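PDB 2EJ5: enoyl-CoA hydratase subunit II from Geobacillus kaustophilus, which probably catalyses the addition of water to the double bond of enoyl-CoA thioesters, possibly in the breakdown of phenylacetic acid. Local coordinates for residues I5-E8 with V13-L16; K37-A42 with R49-T54; L175-I180 with K190-R195; K95-A100 with L206-L211; L16-P21 with A33-A38. All coordinates share one frame; numbering follows the deposited sequence.

Contact 1. Residues I5-E8 with V13-L16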
# COMPACT_ATOMS: atom_id res chain seq x y z
N ILE A 5 15.65 0.92 30.72
CA ILE A 5 14.30 1.42 30.50
C ILE A 5 13.59 1.58 31.84
O ILE A 5 14.05 1.05 32.89
CB ILE A 5 13.46 0.48 29.59
CG1 ILE A 5 13.02 -0.76 30.37
CG2 ILE A 5 14.24 0.12 28.28
CD1 ILE A 5 11.94 -1.56 29.70
N ARG A 6 12.47 2.27 31.78
CA ARG A 6 11.54 2.45 32.88
C ARG A 6 10.23 1.84 32.41
O ARG A 6 9.78 2.08 31.27
CB ARG A 6 11.41 3.95 33.23
CG ARG A 6 10.84 4.28 34.60
CD ARG A 6 11.21 5.75 34.99
NE ARG A 6 10.53 6.74 34.16
CZ ARG A 6 11.08 7.86 33.68
NH1 ARG A 6 12.36 8.15 33.93
NH2 ARG A 6 10.35 8.67 32.93
N TYR A 7 9.64 1.01 33.28
CA TYR A 7 8.37 0.39 33.02
C TYR A 7 7.49 0.71 34.20
O TYR A 7 7.80 0.34 35.33
CB TYR A 7 8.54 -1.12 32.84
CG TYR A 7 7.25 -1.86 32.56
CD1 TYR A 7 6.69 -1.88 31.27
CD2 TYR A 7 6.60 -2.55 33.57
CE1 TYR A 7 5.50 -2.56 31.02
CE2 TYR A 7 5.42 -3.21 33.33
CZ TYR A 7 4.87 -3.23 32.05
OH TYR A 7 3.70 -3.93 31.83
N GLU A 8 6.39 1.41 33.94
CA GLU A 8 5.50 1.88 34.98
C GLU A 8 4.07 1.79 34.45
O GLU A 8 3.77 2.34 33.39
CB GLU A 8 5.86 3.33 35.31
CG GLU A 8 5.32 3.84 36.64
CD GLU A 8 5.79 5.26 36.94
OE1 GLU A 8 6.93 5.66 36.53
OE2 GLU A 8 5.02 5.99 37.61
N VAL A 13 -2.45 1.99 31.65
CA VAL A 13 -1.44 2.11 30.63
C VAL A 13 -0.04 1.82 31.13
O VAL A 13 0.40 2.35 32.18
CB VAL A 13 -1.60 3.37 29.65
CG1 VAL A 13 -2.74 4.32 30.00
CG2 VAL A 13 -0.28 4.06 29.24
N ALA A 14 0.62 0.92 30.41
CA ALA A 14 2.04 0.67 30.65
C ALA A 14 2.88 1.69 29.89
O ALA A 14 2.83 1.77 28.66
CB ALA A 14 2.43 -0.79 30.28
N TRP A 15 3.64 2.47 30.64
CA TRP A 15 4.53 3.47 30.12
C TRP A 15 5.91 2.81 30.04
O TRP A 15 6.53 2.46 31.07
CB TRP A 15 4.52 4.71 31.01
CG TRP A 15 3.18 5.41 31.00
CD1 TRP A 15 2.05 5.10 31.76
CD2 TRP A 15 2.81 6.51 30.17
NE1 TRP A 15 1.02 5.95 31.44
CE2 TRP A 15 1.45 6.83 30.47
CE3 TRP A 15 3.48 7.26 29.19
CZ2 TRP A 15 0.77 7.87 29.83
CZ3 TRP A 15 2.82 8.29 28.55
CH2 TRP A 15 1.46 8.59 28.88
N LEU A 16 6.37 2.56 28.82
CA LEU A 16 7.68 1.96 28.58
C LEU A 16 8.59 3.07 28.11
O LEU A 16 8.51 3.57 26.97
CB LEU A 16 7.54 0.76 27.60
CG LEU A 16 8.68 -0.28 27.56
CD1 LEU A 16 8.34 -1.52 26.74
CD2 LEU A 16 10.01 0.34 27.12
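The indole of Trp15 meets the carbonyl of Glu8 at its rim: Glu8 O lies in the ring plane, 3.6 Å from Trp15 CD1. One face of the same indole is covered from within its own strand by Val13 CG2, set over the rim of the ring and not its centre. The phenol of Tyr7 sits obliquely against Ala14, whose CB lies 3.6 Å from Tyr7 CE1 and nearly as close to the hydroxyl oxygen. Tyr7 reaches this diagonal neighbour because its CG is anti to the backbone N (chi1 -180°), and Tyr2, Gln41 and Ala42 also pack on the phenol. These residues belong to the antiparallel hairpin of strands 5-10 and 13-18, at the edge of the main sheet. Glu8 and Trp15 form a hydrogen-bonded pair, in which Trp15 N gives a nearly straight bond to Glu8 O (2.8 Å, 169°) and Glu8 N a more bent one to Trp15 O (3.1 Å). Tyr7 and Leu16 are the adjoining non-hydrogen-bonded pair, where Leu16 CA makes a CA-H...O contact with Arg6 O at 3.4 Å. On the Tyr7 side of the sheet, Ile5 passes slantwise by Leu16, with Ile5 CD1 3.7 Å from Leu16 CD2. Helix 29-44 packs over that face through Val35 and Ala38, while Val189 of helix 185-197 touches Trp15 on the other.

Contact 2. Residues K37-A42 with R49-T54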
# COMPACT_ATOMS: atom_id res chain seq x y z
N LYS A 37 11.29 -8.26 27.38
CA LYS A 37 10.65 -8.68 28.64
C LYS A 37 9.44 -7.81 29.04
O LYS A 37 8.40 -8.33 29.41
CB LYS A 37 11.70 -8.66 29.76
CG LYS A 37 11.22 -9.26 31.09
CD LYS A 37 12.40 -9.51 32.02
CE LYS A 37 11.96 -10.06 33.38
NZ LYS A 37 11.13 -9.05 34.15
N ALA A 38 9.60 -6.49 28.94
CA ALA A 38 8.57 -5.53 29.31
C ALA A 38 7.35 -5.68 28.38
O ALA A 38 6.22 -5.67 28.84
CB ALA A 38 9.12 -4.13 29.22
N LEU A 39 7.59 -5.85 27.07
CA LEU A 39 6.48 -6.04 26.12
C LEU A 39 5.73 -7.29 26.42
O LEU A 39 4.52 -7.32 26.33
CB LEU A 39 6.94 -6.06 24.66
CG LEU A 39 7.47 -4.75 24.09
CD1 LEU A 39 8.02 -4.99 22.69
CD2 LEU A 39 6.44 -3.55 24.15
N LYS A 40 6.44 -8.35 26.80
CA LYS A 40 5.78 -9.62 27.08
C LYS A 40 5.01 -9.48 28.40
O LYS A 40 3.92 -10.03 28.53
CB LYS A 40 6.81 -10.78 27.12
CG LYS A 40 7.55 -11.04 25.77
CD LYS A 40 8.69 -12.06 25.93
CE LYS A 40 9.28 -12.50 24.56
NZ LYS A 40 10.44 -13.52 24.63
N GLN A 41 5.56 -8.72 29.33
CA GLN A 41 4.93 -8.41 30.64
C GLN A 41 3.59 -7.70 30.39
O GLN A 41 2.52 -8.19 30.78
CB GLN A 41 5.89 -7.52 31.43
CG GLN A 41 5.57 -7.23 32.92
CD GLN A 41 6.82 -6.70 33.69
OE1 GLN A 41 7.95 -6.67 33.15
NE2 GLN A 41 6.61 -6.28 34.96
N ALA A 42 3.67 -6.57 29.67
CA ALA A 42 2.46 -5.82 29.27
C ALA A 42 1.42 -6.69 28.57
O ALA A 42 0.23 -6.59 28.86
CB ALA A 42 2.86 -4.63 28.40
N ARG A 49 -3.97 -2.20 29.38
CA ARG A 49 -4.84 -2.13 28.20
C ARG A 49 -4.27 -1.26 27.08
O ARG A 49 -4.86 -1.17 26.03
CB ARG A 49 -6.26 -1.68 28.60
CG ARG A 49 -7.05 -2.79 29.37
CD ARG A 49 -8.26 -2.22 30.06
NE ARG A 49 -9.36 -2.00 29.11
CZ ARG A 49 -10.48 -1.38 29.41
NH1 ARG A 49 -10.65 -0.87 30.66
NH2 ARG A 49 -11.42 -1.21 28.48
N CYS A 50 -3.13 -0.61 27.33
CA CYS A 50 -2.44 0.18 26.32
C CYS A 50 -0.99 0.25 26.69
O CYS A 50 -0.63 0.19 27.88
CB CYS A 50 -3.00 1.61 26.24
SG CYS A 50 -2.39 2.62 24.81
N VAL A 51 -0.14 0.37 25.69
CA VAL A 51 1.28 0.54 25.96
C VAL A 51 1.76 1.81 25.32
O VAL A 51 1.40 2.11 24.18
CB VAL A 51 2.16 -0.67 25.46
CG1 VAL A 51 3.65 -0.41 25.73
CG2 VAL A 51 1.73 -1.95 26.15
N VAL A 52 2.58 2.56 26.04
CA VAL A 52 3.21 3.72 25.45
C VAL A 52 4.71 3.53 25.48
O VAL A 52 5.28 3.29 26.53
CB VAL A 52 2.83 5.06 26.17
CG1 VAL A 52 3.56 6.29 25.53
CG2 VAL A 52 1.33 5.26 26.16
N ILE A 53 5.35 3.69 24.33
CA ILE A 53 6.83 3.73 24.28
C ILE A 53 7.26 5.16 23.96
O ILE A 53 6.79 5.77 23.00
CB ILE A 53 7.35 2.76 23.18
CG1 ILE A 53 6.79 1.36 23.44
CG2 ILE A 53 8.88 2.87 23.04
CD1 ILE A 53 7.25 0.22 22.47
N THR A 54 8.15 5.70 24.79
CA THR A 54 8.65 7.05 24.62
C THR A 54 10.10 7.09 25.08
O THR A 54 10.57 6.14 25.71
CB THR A 54 7.79 8.07 25.40
OG1 THR A 54 8.08 9.38 24.94
CG2 THR A 54 8.04 8.00 26.89
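Apolar contacts alone join Ala42 and Leu39 of the helix to Val51 and Ile53 of the strand. The closest is between methyl groups: Ala42 CB faces the strand and meets Val51 CG2 at 3.7 Å. Val51 presents this branch because CG2 stands anti to its carbonyl carbon, beside the backbone N, while CG1 is the branch anti to N (chi1 178°). Leu39 approaches from one turn earlier in the helix. Its CA-CB bond is not aimed at the strand, but with CD1 continuing the chain (chi2 174°) the other branch, CD2, is turned to the strand, 4.2 Å from Ile53 CD1 and 4.5 Å from Val51 CG1. One leucine methyl therefore spans two strand residues that project from the same face, whereas on this strand Ala42 touches Val51; the wider leucine spacings make that end of the interface the looser one.

The two segments are the helix and second strand of a right-handed beta-alpha-beta unit, strand 13-18, helix 29-44 and strand 50-55, a building block of the crotonase core. Helix and strand run nearly antiparallel, at 159°, with their axes 10.0 Å apart.

The hydrogen bonds lie within the elements or lead outward. Ala42 N is bonded to Ala38 O at 2.8 Å along the helix, and Ala42 O accepts a bond from Lys95 NZ. Val51 pairs through its backbone with Pro96, just before the next strand, and Val98 on it, and Val52, whose side chain points to the other face of the sheet, packs against Ala193 of helix 185-197.

Contact 3. Residues L175-I180 with K190-R195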
# COMPACT_ATOMS: atom_id res chain seq x y z
N LEU A 175 3.17 9.05 8.11
CA LEU A 175 3.95 8.46 9.20
C LEU A 175 3.62 8.95 10.63
O LEU A 175 4.17 8.42 11.62
CB LEU A 175 5.44 8.66 8.93
CG LEU A 175 5.99 7.93 7.71
CD1 LEU A 175 7.49 8.25 7.57
CD2 LEU A 175 5.78 6.45 7.88
N ALA A 176 2.76 9.95 10.73
CA ALA A 176 2.28 10.42 12.04
C ALA A 176 0.75 10.32 12.21
O ALA A 176 -0.03 10.79 11.38
CB ALA A 176 2.74 11.89 12.29
N THR A 177 0.31 9.70 13.30
CA THR A 177 -1.07 9.79 13.74
C THR A 177 -1.47 11.25 14.04
O THR A 177 -2.57 11.68 13.66
CB THR A 177 -1.28 8.97 14.98
OG1 THR A 177 -0.79 7.66 14.72
CG2 THR A 177 -2.77 8.93 15.33
N LYS A 178 -0.60 11.98 14.75
CA LYS A 178 -0.75 13.43 14.85
C LYS A 178 0.55 14.08 15.29
O LYS A 178 1.45 13.40 15.77
CB LYS A 178 -1.90 13.81 15.79
CG LYS A 178 -1.94 13.17 17.14
CD LYS A 178 -3.27 13.56 17.82
CE LYS A 178 -3.49 12.80 19.12
NZ LYS A 178 -4.56 13.41 19.96
N VAL A 179 0.63 15.39 15.10
CA VAL A 179 1.75 16.18 15.55
C VAL A 179 1.23 17.06 16.69
O VAL A 179 0.21 17.77 16.54
CB VAL A 179 2.31 17.01 14.41
CG1 VAL A 179 3.51 17.84 14.88
CG2 VAL A 179 2.73 16.08 13.26
N ILE A 180 1.93 17.00 17.81
CA ILE A 180 1.49 17.64 19.05
C ILE A 180 2.43 18.80 19.41
O ILE A 180 3.66 18.63 19.38
CB ILE A 180 1.34 16.60 20.18
CG1 ILE A 180 0.38 15.46 19.71
CG2 ILE A 180 0.84 17.29 21.47
CD1 ILE A 180 0.25 14.26 20.63
N LYS A 190 -0.89 11.46 27.31
CA LYS A 190 -1.66 10.73 28.31
C LYS A 190 -3.13 10.56 27.94
O LYS A 190 -3.67 9.50 28.13
CB LYS A 190 -1.46 11.23 29.78
CG LYS A 190 -2.13 12.48 30.21
CD LYS A 190 -2.11 12.66 31.79
CE LYS A 190 -3.26 11.95 32.50
NZ LYS A 190 -3.35 12.40 33.94
N GLN A 191 -3.78 11.58 27.39
CA GLN A 191 -5.20 11.44 27.07
C GLN A 191 -5.43 10.41 25.93
O GLN A 191 -6.41 9.67 25.95
CB GLN A 191 -5.80 12.80 26.65
CG GLN A 191 -5.82 13.87 27.78
CD GLN A 191 -6.73 15.04 27.43
OE1 GLN A 191 -6.77 16.06 28.14
NE2 GLN A 191 -7.47 14.91 26.32
N PHE A 192 -4.52 10.39 24.95
CA PHE A 192 -4.63 9.43 23.82
C PHE A 192 -4.47 8.00 24.35
O PHE A 192 -5.28 7.13 24.05
CB PHE A 192 -3.57 9.77 22.73
CG PHE A 192 -3.74 8.99 21.44
CD1 PHE A 192 -4.64 9.43 20.47
CD2 PHE A 192 -2.99 7.84 21.20
CE1 PHE A 192 -4.79 8.72 19.27
CE2 PHE A 192 -3.15 7.11 20.01
CZ PHE A 192 -4.04 7.55 19.05
N ALA A 193 -3.44 7.77 25.16
CA ALA A 193 -3.23 6.47 25.78
C ALA A 193 -4.38 6.06 26.70
O ALA A 193 -4.85 4.92 26.64
CB ALA A 193 -1.89 6.41 26.51
N GLU A 194 -4.89 6.98 27.52
CA GLU A 194 -6.00 6.62 28.37
C GLU A 194 -7.23 6.37 27.57
O GLU A 194 -7.95 5.45 27.85
CB GLU A 194 -6.21 7.64 29.49
CG GLU A 194 -4.95 7.66 30.38
CD GLU A 194 -5.08 8.53 31.62
OE1 GLU A 194 -5.97 9.42 31.64
OE2 GLU A 194 -4.24 8.32 32.53
N ARG A 195 -7.42 7.14 26.50
CA ARG A 195 -8.56 6.89 25.64
C ARG A 195 -8.53 5.48 25.04
O ARG A 195 -9.54 4.81 25.01
CB ARG A 195 -8.63 7.95 24.55
CG ARG A 195 -9.43 7.53 23.38
CD ARG A 195 -9.41 8.58 22.28
NE ARG A 195 -10.42 8.25 21.27
CZ ARG A 195 -10.46 8.77 20.04
NH1 ARG A 195 -9.53 9.64 19.64
NH2 ARG A 195 -11.42 8.41 19.21
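Strand 178-180, the last strand of the main sheet within this chain, and the loop residue before it pack against helix 185-197 through one aromatic side chain, Phe192. Its ring is reached obliquely by both partners. Lys178 contributes the aliphatic end of its side chain, CE lying 3.8 Å from Phe192 CD1, and NZ stays near the same ring atom at 4.0 Å. The lysine starts with CG between its backbone N and carbonyl carbon (chi1 50°), then runs extended, so that the chain leads straight out to the phenylalanine; the lysine and phenylalanine chains run alongside each other, pointing opposite ways. Thr177 meets the far end of the ring, with its methyl CG2 4.2 Å from Phe192 CZ. That methyl is the branch anti to the threonine N, which leaves OG1 to bond with the backbone N of Arg119.

Lys178 NZ and Arg195 NH1, both probably positive, remain 6.2 Å apart, and Arg195 makes a long, weak ion pair with Glu163 of the second subunit. Phe118 stands edge-to-face with Phe192, while Leu161 of the second subunit packs on the same phenylalanine and Glu157 of that subunit on Thr177. The ring is thus held between the sheet edge, its own helix and the neighbouring chain, an arrangement in keeping with the oligomeric crotonase fold, in which helices flank the sheet and subunits associate closely.

Contact 4. Residues K95-A100 with L206-L211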
# COMPACT_ATOMS: atom_id res chain seq x y z
N LYS A 95 -1.97 -5.77 22.39
CA LYS A 95 -2.53 -4.61 23.07
C LYS A 95 -2.10 -3.47 22.18
O LYS A 95 -1.08 -3.61 21.49
CB LYS A 95 -1.90 -4.42 24.46
CG LYS A 95 -1.95 -5.67 25.41
CD LYS A 95 -3.07 -5.61 26.36
CE LYS A 95 -3.19 -6.87 27.24
NZ LYS A 95 -2.40 -6.68 28.48
N PRO A 96 -2.84 -2.34 22.20
CA PRO A 96 -2.40 -1.24 21.37
C PRO A 96 -1.12 -0.62 21.91
O PRO A 96 -0.92 -0.53 23.14
CB PRO A 96 -3.59 -0.24 21.39
CG PRO A 96 -4.28 -0.47 22.71
CD PRO A 96 -4.09 -2.01 22.95
N VAL A 97 -0.27 -0.19 21.00
CA VAL A 97 1.03 0.36 21.35
C VAL A 97 1.20 1.67 20.64
O VAL A 97 1.16 1.75 19.38
CB VAL A 97 2.21 -0.60 20.96
CG1 VAL A 97 3.53 -0.04 21.41
CG2 VAL A 97 1.98 -2.00 21.55
N VAL A 98 1.38 2.72 21.44
CA VAL A 98 1.61 4.02 20.92
C VAL A 98 3.08 4.37 21.02
O VAL A 98 3.66 4.31 22.11
CB VAL A 98 0.81 5.09 21.77
CG1 VAL A 98 0.98 6.46 21.17
CG2 VAL A 98 -0.66 4.68 21.89
N ALA A 99 3.69 4.75 19.91
CA ALA A 99 5.03 5.38 19.92
C ALA A 99 4.81 6.88 20.15
O ALA A 99 4.25 7.55 19.30
CB ALA A 99 5.75 5.15 18.62
N ALA A 100 5.17 7.35 21.35
CA ALA A 100 5.16 8.76 21.66
C ALA A 100 6.54 9.35 21.33
O ALA A 100 7.47 9.33 22.18
CB ALA A 100 4.82 8.96 23.15
N LEU A 206 -7.54 -8.63 18.63
CA LEU A 206 -8.02 -9.43 17.51
C LEU A 206 -7.91 -8.68 16.16
O LEU A 206 -7.64 -9.28 15.11
CB LEU A 206 -9.47 -9.85 17.78
CG LEU A 206 -9.65 -10.96 18.87
CD1 LEU A 206 -11.08 -11.17 19.23
CD2 LEU A 206 -8.99 -12.28 18.52
N ILE A 207 -8.13 -7.38 16.18
CA ILE A 207 -7.91 -6.64 14.94
C ILE A 207 -6.41 -6.59 14.56
O ILE A 207 -6.06 -6.73 13.36
CB ILE A 207 -8.59 -5.24 14.90
CG1 ILE A 207 -7.73 -4.19 15.56
CG2 ILE A 207 -10.03 -5.27 15.36
CD1 ILE A 207 -6.89 -3.47 14.51
N LYS A 208 -5.53 -6.46 15.54
CA LYS A 208 -4.10 -6.58 15.25
C LYS A 208 -3.76 -7.98 14.72
O LYS A 208 -2.89 -8.12 13.84
CB LYS A 208 -3.30 -6.27 16.51
CG LYS A 208 -3.22 -4.80 16.81
CD LYS A 208 -2.49 -4.51 18.11
CE LYS A 208 -0.94 -4.78 17.98
NZ LYS A 208 -0.08 -3.87 18.84
N ARG A 209 -4.41 -8.99 15.27
CA ARG A 209 -4.20 -10.37 14.81
C ARG A 209 -4.63 -10.47 13.34
O ARG A 209 -3.89 -11.02 12.49
CB ARG A 209 -4.99 -11.37 15.67
CG ARG A 209 -4.62 -12.84 15.43
CD ARG A 209 -5.43 -13.81 16.36
NE ARG A 209 -5.20 -13.55 17.79
CZ ARG A 209 -5.86 -14.17 18.77
NH1 ARG A 209 -6.77 -15.08 18.47
NH2 ARG A 209 -5.63 -13.88 20.05
N LEU A 210 -5.80 -9.90 13.04
CA LEU A 210 -6.31 -9.93 11.69
C LEU A 210 -5.50 -9.10 10.72
O LEU A 210 -5.44 -9.43 9.55
CB LEU A 210 -7.79 -9.50 11.66
CG LEU A 210 -8.82 -10.51 12.20
CD1 LEU A 210 -10.21 -9.88 12.12
CD2 LEU A 210 -8.77 -11.81 11.39
N LEU A 211 -4.92 -7.98 11.16
CA LEU A 211 -4.04 -7.19 10.29
C LEU A 211 -2.78 -7.98 9.91
O LEU A 211 -2.30 -7.86 8.80
CB LEU A 211 -3.66 -5.84 10.91
CG LEU A 211 -4.83 -4.81 10.88
CD1 LEU A 211 -4.50 -3.63 11.72
CD2 LEU A 211 -5.21 -4.34 9.41
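The ammonium group of Lys208 carries the tight part of this contact, with NZ 2.8 Å from Lys95 O. It approaches from outside the carbonyl plane, tilted by 32°. The lysine chain bends at its outer torsions (chi3 72°, chi4 148°), which swings NZ over the start of the strand, and CE follows to 3.7 Å from Lys95 O. Val97 crosses the lysine at about a right angle, its CG2 3.9 Å from Lys208 NZ. The rest is looser: the nearest atom of Pro96 is CA, 4.3 Å from Lys208 NZ, and the side chain of Lys95, a partly exposed residue, starts away from the helix, its NZ bonding the carbonyl oxygens of Ala42, Asp45 and Val48.

Lys208 NZ also forms a salt bridge with Asp117 OD2, the oxygen that accepts a bond from Val97 N. A methionine in its place would probably leave Asp117 without its buried counter-charge and Lys95 O without this donor. The single charge thus links helix 201-216, the start of strand 97-101 and Asp117, and burial of the lysine is likely to strengthen its pairing with the carboxylate.

Contact 5. Residues L16-P21 with A33-A38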
# COMPACT_ATOMS: atom_id res chain seq x y z
N LEU A 16 6.37 2.56 28.82
CA LEU A 16 7.68 1.96 28.58
C LEU A 16 8.59 3.07 28.11
O LEU A 16 8.51 3.57 26.97
CB LEU A 16 7.54 0.76 27.60
CG LEU A 16 8.68 -0.28 27.56
CD1 LEU A 16 8.34 -1.52 26.74
CD2 LEU A 16 10.01 0.34 27.12
N THR A 17 9.44 3.56 29.01
CA THR A 17 10.29 4.67 28.66
C THR A 17 11.71 4.15 28.40
O THR A 17 12.34 3.54 29.28
CB THR A 17 10.26 5.74 29.76
OG1 THR A 17 8.92 6.26 29.88
CG2 THR A 17 11.20 6.85 29.47
N LEU A 18 12.21 4.39 27.19
CA LEU A 18 13.59 4.07 26.84
C LEU A 18 14.51 5.05 27.58
O LEU A 18 14.32 6.25 27.47
CB LEU A 18 13.82 4.22 25.34
CG LEU A 18 12.81 3.51 24.42
CD1 LEU A 18 13.22 3.70 22.95
CD2 LEU A 18 12.66 2.01 24.79
N ASN A 19 15.52 4.53 28.28
CA ASN A 19 16.17 5.32 29.35
C ASN A 19 17.72 5.30 29.36
O ASN A 19 18.34 4.85 30.31
CB ASN A 19 15.57 4.89 30.69
CG ASN A 19 15.70 5.94 31.79
OD1 ASN A 19 15.97 7.11 31.52
ND2 ASN A 19 15.47 5.53 33.04
N ARG A 20 18.33 5.79 28.28
CA ARG A 20 19.77 6.04 28.21
C ARG A 20 19.88 7.43 27.63
O ARG A 20 20.44 7.62 26.55
CB ARG A 20 20.51 4.99 27.35
CG ARG A 20 20.51 3.59 27.99
CD ARG A 20 21.29 2.54 27.18
NE ARG A 20 22.74 2.74 27.19
CZ ARG A 20 23.46 3.10 26.14
NH1 ARG A 20 22.87 3.30 24.96
NH2 ARG A 20 24.79 3.27 26.24
N PRO A 21 19.33 8.41 28.34
CA PRO A 21 19.24 9.75 27.79
C PRO A 21 20.58 10.33 27.34
O PRO A 21 20.61 11.05 26.36
CB PRO A 21 18.57 10.57 28.92
CG PRO A 21 18.80 9.78 30.16
CD PRO A 21 18.78 8.34 29.71
N ALA A 33 17.03 -6.52 25.49
CA ALA A 33 16.50 -7.56 26.31
C ALA A 33 15.40 -7.08 27.25
O ALA A 33 14.45 -7.82 27.52
CB ALA A 33 17.63 -8.22 27.11
N GLU A 34 15.55 -5.88 27.80
CA GLU A 34 14.57 -5.36 28.78
C GLU A 34 13.27 -4.99 28.06
O GLU A 34 12.19 -5.27 28.54
CB GLU A 34 15.14 -4.17 29.55
CG GLU A 34 16.35 -4.58 30.44
CD GLU A 34 16.91 -3.44 31.27
OE1 GLU A 34 16.79 -2.27 30.84
OE2 GLU A 34 17.49 -3.74 32.35
N VAL A 35 13.39 -4.39 26.88
CA VAL A 35 12.19 -4.00 26.12
C VAL A 35 11.38 -5.25 25.78
O VAL A 35 10.16 -5.24 25.93
CB VAL A 35 12.56 -3.18 24.88
CG1 VAL A 35 11.34 -3.07 23.91
CG2 VAL A 35 13.05 -1.77 25.28
N THR A 36 12.07 -6.33 25.39
CA THR A 36 11.43 -7.62 25.06
C THR A 36 10.63 -8.13 26.24
O THR A 36 9.44 -8.43 26.11
CB THR A 36 12.48 -8.72 24.61
OG1 THR A 36 13.19 -8.27 23.46
CG2 THR A 36 11.83 -10.04 24.26
N LYS A 37 11.29 -8.26 27.38
CA LYS A 37 10.65 -8.68 28.64
C LYS A 37 9.44 -7.81 29.04
O LYS A 37 8.40 -8.33 29.41
CB LYS A 37 11.70 -8.66 29.76
CG LYS A 37 11.22 -9.26 31.09
CD LYS A 37 12.40 -9.51 32.02
CE LYS A 37 11.96 -10.06 33.38
NZ LYS A 37 11.13 -9.05 34.15
N ALA A 38 9.60 -6.49 28.94
CA ALA A 38 8.57 -5.53 29.31
C ALA A 38 7.35 -5.68 28.38
O ALA A 38 6.22 -5.67 28.84
CB ALA A 38 9.12 -4.13 29.22
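Leu16 and Val35 cross at about a right angle, the leucine rising from the strand and the valine lying across its end. The two Leu16 methyls take different partners: CD1 touches Ala38 CB at 3.7 Å, and CD2 lies 4.1 Å from Val35 CG2. This fork comes from an extended side chain, with CG anti to the backbone N (chi1 -161°) and CD1 continuing the line (chi2 171°), so one leucine spans residues almost a helical turn apart.

Leu18, two residues further along the strand and on the same face, meets Val35 obliquely. Its CA-CB bond is not aimed at the helix, but CG anti to the carbonyl carbon brings the branched end near, and CD2, the methyl off the extended line, lies 3.8 Å from Val35 CG2. The same valine methyl therefore receives both leucines. Ala38, by contrast, points its CB directly at the sheet, and with so short a side chain it allows the helix to come near: the CA atoms of Leu16 and Ala38 are 7.6 Å apart.

All four residues are buried. Strand 16-18 and helix 33-38 run almost antiparallel, at 173°, as the first strand and the helix of a beta-alpha-beta unit. Ile5 of strand 5-10 borders Val35 and Ala38, Met86 of helix 75-92 reaches Val35, and Leu18 also packs on Met31, while the backbone of the strand pairs with strand 50-55.

How the contacts relate
From the N terminus, contact 1 closes the short hairpin at the sheet edge. Contact 5 starts on its second strand, at the shared Leu16, and closes the loop into helix 29-44; contact 2 takes up that helix at Lys37 and Ala38 and closes the connection to strand 50-55. Contact 5 thus overlaps both neighbours along the chain, and contacts 5 and 2 together join the parts of the first beta-alpha-beta unit. Contact 4 closes a much longer loop, from strand 97-101 to helix 201-216, with contact 3 nested inside it. Contact 2 touches contact 4 through the pairing of strands 50-55 and 97-101, while helix 185-197 of contact 3 packs against contacts 1 and 2. Contacts 3 and 4 both reach the second subunit.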